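Local structure of 2-hydroxyethylphosphonate dioxygenase (Streptomyces viridochromogenes, 4YAR) at residues A[166-171]-A[312-317]; A[191-196]-A[381-386]; A[123-128]-A[147-152]. The protein uses a non-heme ferrous iron to convert 2-hydroxyethylphosphonate and dioxygen to hydroxymethylphosphonate and formate during biosynthesis of the antibiotic bialaphos. The protein carries 1 engineered substitution. All blocks are in the same frame, centred on the assembly; numbering follows the deposited sequence.

None of the three contacts lies wholly in the core: interaction 1 is partly buried, while interactions 2 and 3 are surface contacts. Interactions 1 and 2 each link a loop or strand associated with the six-stranded sheet to the seven-stranded sheet, and their centres are about 17 Å apart; their segments alternate along the chain. Interaction 3 instead joins two loops from the same part of the sequence, with its centre about 24 Å from that of interaction 2. The chemistry changes accordingly. Interaction 1 rests on an indole edge against an arginine chain, interaction 2 on one salt bridge, and interaction 3 on a leucine packed against a backbone and a glutamate carboxylate.

Interaction 1 (A[166-171]-A[312-317]); sequences DRWITG and RSRRTF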
loop_
_atom_site.group_PDB
_atom_site.type_symbol
_atom_site.label_atom_id
_atom_site.label_comp_id
_atom_site.label_asym_id
_atom_site.label_seq_id
_atom_site.Cartn_x
_atom_site.Cartn_y
_atom_site.Cartn_z
ATOM N N ASP A 166 22.478 -14.183 -13.908
ATOM C CA ASP A 166 21.152 -14.144 -13.307
ATOM C C ASP A 166 20.901 -12.727 -12.883
ATOM O O ASP A 166 20.419 -12.528 -11.772
ATOM C CB ASP A 166 21.063 -15.005 -12.035
ATOM C CG ASP A 166 21.284 -16.461 -12.267
ATOM O OD1 ASP A 166 20.957 -16.954 -13.379
ATOM O OD2 ASP A 166 21.743 -17.130 -11.288
ATOM N N ARG A 167 21.205 -11.768 -13.768
ATOM C CA ARG A 167 21.084 -10.385 -13.505
ATOM C C ARG A 167 19.630 -9.928 -13.518
ATOM O O ARG A 167 19.343 -8.781 -13.195
ATOM C CB ARG A 167 21.868 -9.584 -14.532
ATOM C CG ARG A 167 23.350 -9.936 -14.574
ATOM C CD ARG A 167 24.192 -9.203 -13.538
ATOM N NE ARG A 167 24.645 -7.899 -14.022
ATOM C CZ ARG A 167 25.899 -7.456 -14.131
ATOM N NH1 ARG A 167 26.965 -8.172 -13.806
ATOM N NH2 ARG A 167 26.085 -6.229 -14.566
ATOM N N TRP A 168 18.710 -10.803 -13.914
ATOM C CA TRP A 168 17.303 -10.521 -13.683
ATOM C C TRP A 168 17.016 -10.295 -12.173
ATOM O O TRP A 168 16.035 -9.635 -11.787
ATOM C CB TRP A 168 16.447 -11.591 -14.317
ATOM C CG TRP A 168 16.494 -12.929 -13.746
ATOM C CD1 TRP A 168 17.428 -13.872 -13.980
ATOM C CD2 TRP A 168 15.509 -13.530 -12.870
ATOM N NE1 TRP A 168 17.111 -15.047 -13.282
ATOM C CE2 TRP A 168 15.929 -14.858 -12.606
ATOM C CE3 TRP A 168 14.326 -13.077 -12.296
ATOM C CZ2 TRP A 168 15.238 -15.703 -11.771
ATOM C CZ3 TRP A 168 13.585 -13.954 -11.511
ATOM C CH2 TRP A 168 14.042 -15.262 -11.257
ATOM N N ILE A 169 17.848 -10.875 -11.322
ATOM C CA ILE A 169 17.875 -10.499 -9.899
ATOM C C ILE A 169 18.920 -9.447 -9.806
ATOM O O ILE A 169 20.145 -9.712 -9.969
ATOM C CB ILE A 169 18.184 -11.714 -8.985
ATOM C CG1 ILE A 169 17.142 -12.829 -9.189
ATOM C CG2 ILE A 169 18.433 -11.245 -7.538
ATOM C CD1 ILE A 169 17.433 -14.208 -8.607
ATOM N N THR A 170 18.484 -8.205 -9.680
ATOM C CA THR A 170 19.339 -7.082 -9.946
ATOM C C THR A 170 20.327 -6.788 -8.794
ATOM O O THR A 170 21.463 -6.287 -9.017
ATOM C CB THR A 170 18.528 -5.803 -10.271
ATOM O OG1 THR A 170 17.790 -5.353 -9.105
ATOM C CG2 THR A 170 17.575 -6.055 -11.413
ATOM N N GLY A 171 19.912 -7.101 -7.569
ATOM C CA GLY A 171 20.627 -6.676 -6.363
ATOM C C GLY A 171 19.890 -6.966 -5.061
ATOM O O GLY A 171 18.825 -7.519 -5.069
ATOM N N ARG A 312 17.851 -18.146 -4.063
ATOM C CA ARG A 312 17.366 -19.382 -3.396
ATOM C C ARG A 312 15.869 -19.461 -3.475
ATOM O O ARG A 312 15.311 -20.530 -3.482
ATOM C CB ARG A 312 17.710 -19.410 -1.938
ATOM C CG ARG A 312 19.121 -19.841 -1.636
ATOM C CD ARG A 312 19.292 -19.904 -0.142
ATOM N NE ARG A 312 20.655 -19.516 0.134
ATOM C CZ ARG A 312 21.064 -18.353 0.631
ATOM N NH1 ARG A 312 20.219 -17.395 1.015
ATOM N NH2 ARG A 312 22.372 -18.172 0.789
ATOM N N SER A 313 15.214 -18.287 -3.549
ATOM C CA SER A 313 13.755 -18.212 -3.649
ATOM C C SER A 313 13.222 -18.566 -5.025
ATOM O O SER A 313 12.023 -18.668 -5.235
ATOM C CB SER A 313 13.303 -16.845 -3.213
ATOM O OG SER A 313 13.405 -15.936 -4.273
ATOM N N ARG A 314 14.070 -18.754 -6.025
ATOM C CA ARG A 314 13.544 -18.869 -7.367
ATOM C C ARG A 314 12.507 -19.939 -7.537
ATOM O O ARG A 314 12.638 -21.009 -6.976
ATOM C CB ARG A 314 14.650 -19.177 -8.370
ATOM C CG ARG A 314 15.292 -17.927 -8.927
ATOM C CD ARG A 314 16.393 -18.408 -9.889
ATOM N NE ARG A 314 17.578 -18.807 -9.149
ATOM C CZ ARG A 314 18.570 -19.544 -9.661
ATOM N NH1 ARG A 314 18.499 -20.008 -10.909
ATOM N NH2 ARG A 314 19.637 -19.820 -8.913
ATOM N N ARG A 315 11.490 -19.647 -8.315
ATOM C CA ARG A 315 10.425 -20.618 -8.613
ATOM C C ARG A 315 9.741 -20.349 -9.910
ATOM O O ARG A 315 9.688 -19.214 -10.392
ATOM C CB ARG A 315 9.368 -20.744 -7.494
ATOM C CG ARG A 315 8.412 -19.526 -7.347
ATOM C CD ARG A 315 8.961 -18.644 -6.255
ATOM N NE ARG A 315 8.263 -17.354 -6.082
ATOM C CZ ARG A 315 8.795 -16.324 -5.413
ATOM N NH1 ARG A 315 10.031 -16.373 -4.897
ATOM N NH2 ARG A 315 8.125 -15.204 -5.348
ATOM N N THR A 316 9.150 -21.400 -10.488
ATOM C CA THR A 316 8.217 -21.203 -11.587
ATOM C C THR A 316 6.872 -20.693 -11.076
ATOM O O THR A 316 6.403 -21.175 -10.089
ATOM C CB THR A 316 8.026 -22.509 -12.372
ATOM O OG1 THR A 316 9.304 -22.934 -12.808
ATOM C CG2 THR A 316 7.143 -22.320 -13.620
ATOM N N PHE A 317 6.361 -19.644 -11.708
ATOM C CA PHE A 317 5.068 -19.037 -11.443
ATOM C C PHE A 317 4.327 -18.922 -12.761
ATOM O O PHE A 317 4.497 -17.975 -13.543
ATOM C CB PHE A 317 5.236 -17.674 -10.740
ATOM C CG PHE A 317 3.924 -17.035 -10.390
ATOM C CD1 PHE A 317 3.053 -17.668 -9.523
ATOM C CD2 PHE A 317 3.566 -15.832 -10.934
ATOM C CE1 PHE A 317 1.820 -17.137 -9.224
ATOM C CE2 PHE A 317 2.329 -15.274 -10.614
ATOM C CZ PHE A 317 1.472 -15.928 -9.811
#
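Ile169 and Arg314 mark the closest backbone approach, with CA atoms 9.8 Å apart, so the gap is bridged by side chains alone. The protein has a bicupin fold, and here a loop leading to strand 173-176 of the six-stranded sheet meets the connection between helix 307-312 and strand 315-317, where Arg314 lies just ahead of this outermost strand of the seven-stranded sheet. The loop makes a type I beta turn from Asp166 to Ile169, closed by a bond from Ile169 N to Asp166 O of 3.1 Å. Arg314 is the central residue, touching three side chains of the loop. Its CG and CD pack at the edge of the Trp168 indole, with CD 3.5 Å from Trp168 CZ2 and near the ring plane. The ring and guanidinium planes are 76° apart, and the cation is not stacked on the indole. A long, flat tryptophan suits this place because it also reaches Phe338 and Ala323 of the neighbouring strands. The strongest polar partner of Arg314 is the backbone O of Arg311, which accepts a hydrogen bond from Arg314 NE. Asp166 OD2 stands over one face of the guanidinium, 4.2 Å from Arg314 NH2; since no N-H points at it, the attraction is one of charge alone. Ile169 CD1 comes to 4.3 Å from Arg314 CG, while Ile169 CG1 lies 4.0 Å above the plane of the Trp168 ring, over its centre.

Interaction 2 (A[191-196]-A[381-386]); sequences PARIVS and EPDGSA
Arg193 places CG beside its backbone N and runs out extended until it bends at chi3 (-63°), which brings the guanidinium up to the carboxylate of Asp383; that residue, with CG likewise beside its N (chi1 -63°), approaches from the opposite direction. The two form a salt bridge. Arg193 NH2 donates to the syn lone pair of Asp383 OD1, at 3.1 Å, while Arg193 NH1 meets the same OD1 at 3.2 Å from above the carboxylate plane. A weak third bond joins Arg193 NH1 to Asp383 OD2 at 3.3 Å. The grip is end-on, through both terminal nitrogens to one oxygen; the planes are 60° apart, so the groups are not coplanar. Arginine suits the place because its length spans from strand 192-198 to the turn that precedes strand 385-388, and aspartate because its short chain keeps the acceptor close to that turn, type II from Glu381 to Gly384. The strongest polar partner of Asp383 is His82, whose NE2 is hydrogen-bonded to OD2 and helps fix the carboxylate. The bridge thus links the two sheets of the bicupin. On one side is strand 192-198, where the Arg193 backbone bonds with Leu138 and Gly139 of strand 133-140, and where Ser196 binds substrate in another structure of this protein; on the other is the turn beside helix 78-82, whose Met81 touches both charged partners.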
loop_
_atom_site.group_PDB
_atom_site.type_symbol
_atom_site.label_atom_id
_atom_site.label_comp_id
_atom_site.label_asym_id
_atom_site.label_seq_id
_atom_site.Cartn_x
_atom_site.Cartn_y
_atom_site.Cartn_z
ATOM N N PRO A 191 28.932 3.198 -11.252
ATOM C CA PRO A 191 27.684 3.829 -11.039
ATOM C C PRO A 191 26.560 2.852 -10.586
ATOM O O PRO A 191 26.722 1.635 -10.636
ATOM C CB PRO A 191 27.409 4.529 -12.362
ATOM C CG PRO A 191 28.000 3.564 -13.361
ATOM C CD PRO A 191 29.249 3.080 -12.684
ATOM N N ALA A 192 25.505 3.431 -10.038
ATOM C CA ALA A 192 24.283 2.658 -9.594
ATOM C C ALA A 192 23.006 3.441 -9.596
ATOM O O ALA A 192 22.979 4.712 -9.425
ATOM C CB ALA A 192 24.489 2.068 -8.209
ATOM N N ARG A 193 21.919 2.669 -9.805
ATOM C CA ARG A 193 20.547 3.156 -9.643
ATOM C C ARG A 193 19.770 2.298 -8.698
ATOM O O ARG A 193 20.095 1.130 -8.538
ATOM C CB ARG A 193 19.798 3.185 -10.993
ATOM C CG ARG A 193 20.482 4.035 -12.059
ATOM C CD ARG A 193 19.545 4.191 -13.245
ATOM N NE ARG A 193 19.297 2.867 -13.844
ATOM C CZ ARG A 193 18.368 2.647 -14.752
ATOM N NH1 ARG A 193 17.656 3.658 -15.250
ATOM N NH2 ARG A 193 18.229 1.436 -15.238
ATOM N N ILE A 194 18.786 2.900 -8.027
ATOM C CA ILE A 194 17.841 2.145 -7.165
ATOM C C ILE A 194 16.402 2.399 -7.588
ATOM O O ILE A 194 16.102 3.419 -8.240
ATOM C CB ILE A 194 17.974 2.424 -5.645
ATOM C CG1 ILE A 194 17.503 3.831 -5.338
ATOM C CG2 ILE A 194 19.388 2.202 -5.117
ATOM C CD1 ILE A 194 17.632 4.240 -3.928
ATOM N N VAL A 195 15.503 1.457 -7.280
ATOM C CA VAL A 195 14.083 1.798 -7.204
ATOM C C VAL A 195 13.675 1.902 -5.782
ATOM O O VAL A 195 14.018 0.992 -4.980
ATOM C CB VAL A 195 13.118 0.755 -7.806
ATOM C CG1 VAL A 195 11.660 1.171 -7.556
ATOM C CG2 VAL A 195 13.420 0.433 -9.215
ATOM N N SER A 196 12.945 2.970 -5.450
ATOM C CA SER A 196 12.346 3.119 -4.144
ATOM C C SER A 196 10.847 3.109 -4.377
ATOM O O SER A 196 10.314 3.991 -5.070
ATOM C CB SER A 196 12.789 4.374 -3.431
ATOM O OG SER A 196 12.171 4.481 -2.141
ATOM N N GLU A 381 10.351 -1.198 -23.415
ATOM C CA GLU A 381 11.777 -1.480 -23.340
ATOM C C GLU A 381 12.283 -1.174 -21.908
ATOM O O GLU A 381 11.531 -0.619 -21.084
ATOM C CB GLU A 381 12.515 -0.603 -24.368
ATOM C CG GLU A 381 12.228 -0.985 -25.793
ATOM C CD GLU A 381 12.927 -0.061 -26.789
ATOM O OE1 GLU A 381 14.112 -0.277 -27.047
ATOM O OE2 GLU A 381 12.297 0.892 -27.267
ATOM N N PRO A 382 13.578 -1.467 -21.623
ATOM C CA PRO A 382 14.084 -1.151 -20.289
ATOM C C PRO A 382 13.896 0.241 -19.874
ATOM O O PRO A 382 14.089 1.184 -20.671
ATOM C CB PRO A 382 15.566 -1.545 -20.356
ATOM C CG PRO A 382 15.610 -2.620 -21.430
ATOM C CD PRO A 382 14.591 -2.190 -22.439
ATOM N N ASP A 383 13.494 0.400 -18.620
ATOM C CA ASP A 383 13.009 1.676 -18.061
ATOM C C ASP A 383 11.547 2.086 -18.397
ATOM O O ASP A 383 10.976 2.965 -17.717
ATOM C CB ASP A 383 13.921 2.859 -18.330
ATOM C CG ASP A 383 15.318 2.719 -17.693
ATOM O OD1 ASP A 383 15.539 1.870 -16.767
ATOM O OD2 ASP A 383 16.251 3.415 -18.182
ATOM N N GLY A 384 10.953 1.500 -19.420
ATOM C CA GLY A 384 9.502 1.528 -19.555
ATOM C C GLY A 384 8.791 0.914 -18.371
ATOM O O GLY A 384 9.330 -0.046 -17.738
ATOM N N SER A 385 7.578 1.407 -18.102
ATOM C CA SER A 385 6.852 0.944 -16.920
ATOM C C SER A 385 5.366 0.966 -17.155
ATOM O O SER A 385 4.876 1.642 -18.097
ATOM C CB SER A 385 7.199 1.850 -15.730
ATOM O OG SER A 385 6.920 3.202 -16.026
ATOM N N ALA A 386 4.650 0.270 -16.271
ATOM C CA ALA A 386 3.227 0.279 -16.250
ATOM C C ALA A 386 2.614 0.181 -14.854
ATOM O O ALA A 386 3.293 -0.221 -13.885
ATOM C CB ALA A 386 2.728 -0.840 -17.107
#

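Interaction 3 (A[123-128]-A[147-152]); sequences PALNNG and WGEEIT
Leu125 meets Gly148 and Glu149 where two loops of this cupin-fold enzyme pass each other, one following strand 111-115 and the other strand 143-146. The contacts across the loops are van der Waals contacts of a methyl with polar atoms: Leu125 CD1 touches Gly148 O at 3.8 Å, and it lies equally close to Glu149 OE2 at 3.8 Å. Glu149 starts away from Leu125, but the bend at chi2 (-79°) turns its carboxylate back alongside the methyl. A leucine suits the place, its two methyls spreading over the backbone of Gly148. The polar bonds run within the loops and to Arg146 and His182 beside them. Asn126 OD1 accepts from Gly128 N at 3.0 Å, an Asx turn, and also from the backbone N of His182, while Gly148 O is bonded by Arg146 NE. In other structures of this protein Asn126 contacts a substrate shared between the subunits of the dimer. The contact borders the metal site through His182, which binds iron and here holds cadmium with His129; the Leu125 side chain is about 6 Å from that of His182 and about 11 Å from a cadmium ion. By contrast, Gly148 N is buried with no polar partner, with Leu125 CD2 4.1 Å away.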
loop_
_atom_site.group_PDB
_atom_site.type_symbol
_atom_site.label_atom_id
_atom_site.label_comp_id
_atom_site.label_asym_id
_atom_site.label_seq_id
_atom_site.Cartn_x
_atom_site.Cartn_y
_atom_site.Cartn_z
ATOM N N PRO A 123 26.921 10.338 2.810
ATOM C CA PRO A 123 25.756 10.903 2.188
ATOM C C PRO A 123 24.795 11.526 3.232
ATOM O O PRO A 123 24.317 10.851 4.115
ATOM C CB PRO A 123 25.076 9.686 1.506
ATOM C CG PRO A 123 25.524 8.497 2.290
ATOM C CD PRO A 123 26.916 8.870 2.802
ATOM N N ALA A 124 24.486 12.802 3.063
ATOM C CA ALA A 124 23.711 13.542 4.027
ATOM C C ALA A 124 22.326 12.922 4.053
ATOM O O ALA A 124 21.820 12.511 3.006
ATOM C CB ALA A 124 23.671 15.036 3.656
ATOM N N LEU A 125 21.757 12.818 5.242
ATOM C CA LEU A 125 20.434 12.170 5.391
ATOM C C LEU A 125 19.266 13.012 4.915
ATOM O O LEU A 125 19.337 14.241 4.927
ATOM C CB LEU A 125 20.217 11.808 6.871
ATOM C CG LEU A 125 21.126 10.707 7.423
ATOM C CD1 LEU A 125 21.036 10.774 8.942
ATOM C CD2 LEU A 125 20.751 9.319 6.963
ATOM N N ASN A 126 18.173 12.369 4.470
ATOM C CA ASN A 126 16.906 13.078 4.318
ATOM C C ASN A 126 16.154 13.128 5.659
ATOM O O ASN A 126 16.660 12.662 6.685
ATOM C CB ASN A 126 16.062 12.450 3.203
ATOM C CG ASN A 126 15.539 11.068 3.541
ATOM O OD1 ASN A 126 15.513 10.654 4.687
ATOM N ND2 ASN A 126 15.089 10.332 2.487
ATOM N N ASN A 127 14.938 13.654 5.642
ATOM C CA ASN A 127 14.093 13.733 6.848
ATOM C C ASN A 127 13.286 12.472 7.197
ATOM O O ASN A 127 12.768 12.357 8.306
ATOM C CB ASN A 127 13.083 14.878 6.700
ATOM C CG ASN A 127 13.748 16.230 6.462
ATOM O OD1 ASN A 127 13.233 17.064 5.698
ATOM N ND2 ASN A 127 14.901 16.451 7.107
ATOM N N GLY A 128 13.140 11.535 6.277
ATOM C CA GLY A 128 12.240 10.368 6.551
ATOM C C GLY A 128 10.815 10.706 6.112
ATOM O O GLY A 128 10.505 11.855 5.895
ATOM N N TRP A 147 21.257 4.844 7.545
ATOM C CA TRP A 147 19.991 4.941 8.322
ATOM C C TRP A 147 20.124 5.619 9.689
ATOM O O TRP A 147 19.252 5.437 10.521
ATOM C CB TRP A 147 19.344 3.545 8.559
ATOM C CG TRP A 147 19.123 2.936 7.296
ATOM C CD1 TRP A 147 18.176 3.320 6.356
ATOM C CD2 TRP A 147 19.985 2.008 6.635
ATOM N NE1 TRP A 147 18.378 2.616 5.185
ATOM C CE2 TRP A 147 19.492 1.832 5.325
ATOM C CE3 TRP A 147 21.124 1.302 7.023
ATOM C CZ2 TRP A 147 20.083 0.942 4.418
ATOM C CZ3 TRP A 147 21.669 0.418 6.145
ATOM C CH2 TRP A 147 21.160 0.242 4.850
ATOM N N GLY A 148 21.161 6.423 9.894
ATOM C CA GLY A 148 21.418 7.081 11.214
ATOM C C GLY A 148 22.594 8.056 11.114
ATOM O O GLY A 148 23.356 8.061 10.141
ATOM N N GLU A 149 22.718 8.895 12.135
ATOM C CA GLU A 149 23.714 9.917 12.184
ATOM C C GLU A 149 25.076 9.334 12.362
ATOM O O GLU A 149 26.004 9.663 11.635
ATOM C CB GLU A 149 23.391 10.871 13.325
ATOM C CG GLU A 149 22.156 11.706 13.026
ATOM C CD GLU A 149 22.416 12.873 12.100
ATOM O OE1 GLU A 149 23.590 13.249 11.893
ATOM O OE2 GLU A 149 21.433 13.450 11.607
ATOM N N GLU A 150 25.177 8.443 13.325
ATOM C CA GLU A 150 26.410 7.796 13.679
ATOM C C GLU A 150 26.620 6.604 12.695
ATOM O O GLU A 150 25.663 5.946 12.345
ATOM C CB GLU A 150 26.273 7.362 15.179
ATOM C CG GLU A 150 27.539 7.064 15.991
ATOM C CD GLU A 150 27.238 6.310 17.306
ATOM O OE1 GLU A 150 26.360 6.758 18.075
ATOM O OE2 GLU A 150 27.878 5.269 17.581
ATOM N N ILE A 151 27.852 6.379 12.236
ATOM C CA ILE A 151 28.211 5.212 11.391
ATOM C C ILE A 151 28.603 3.972 12.171
ATOM O O ILE A 151 29.675 3.913 12.760
ATOM C CB ILE A 151 29.355 5.556 10.420
ATOM C CG1 ILE A 151 28.956 6.770 9.569
ATOM C CG2 ILE A 151 29.722 4.363 9.539
ATOM C CD1 ILE A 151 27.572 6.638 8.944
ATOM N N THR A 152 27.735 2.979 12.127
ATOM C CA THR A 152 27.838 1.730 12.869
ATOM C C THR A 152 27.314 0.612 11.957
ATOM O O THR A 152 26.693 0.885 10.975
ATOM C CB THR A 152 26.953 1.758 14.133
ATOM O OG1 THR A 152 25.583 1.638 13.760
ATOM C CG2 THR A 152 27.152 3.063 14.923
#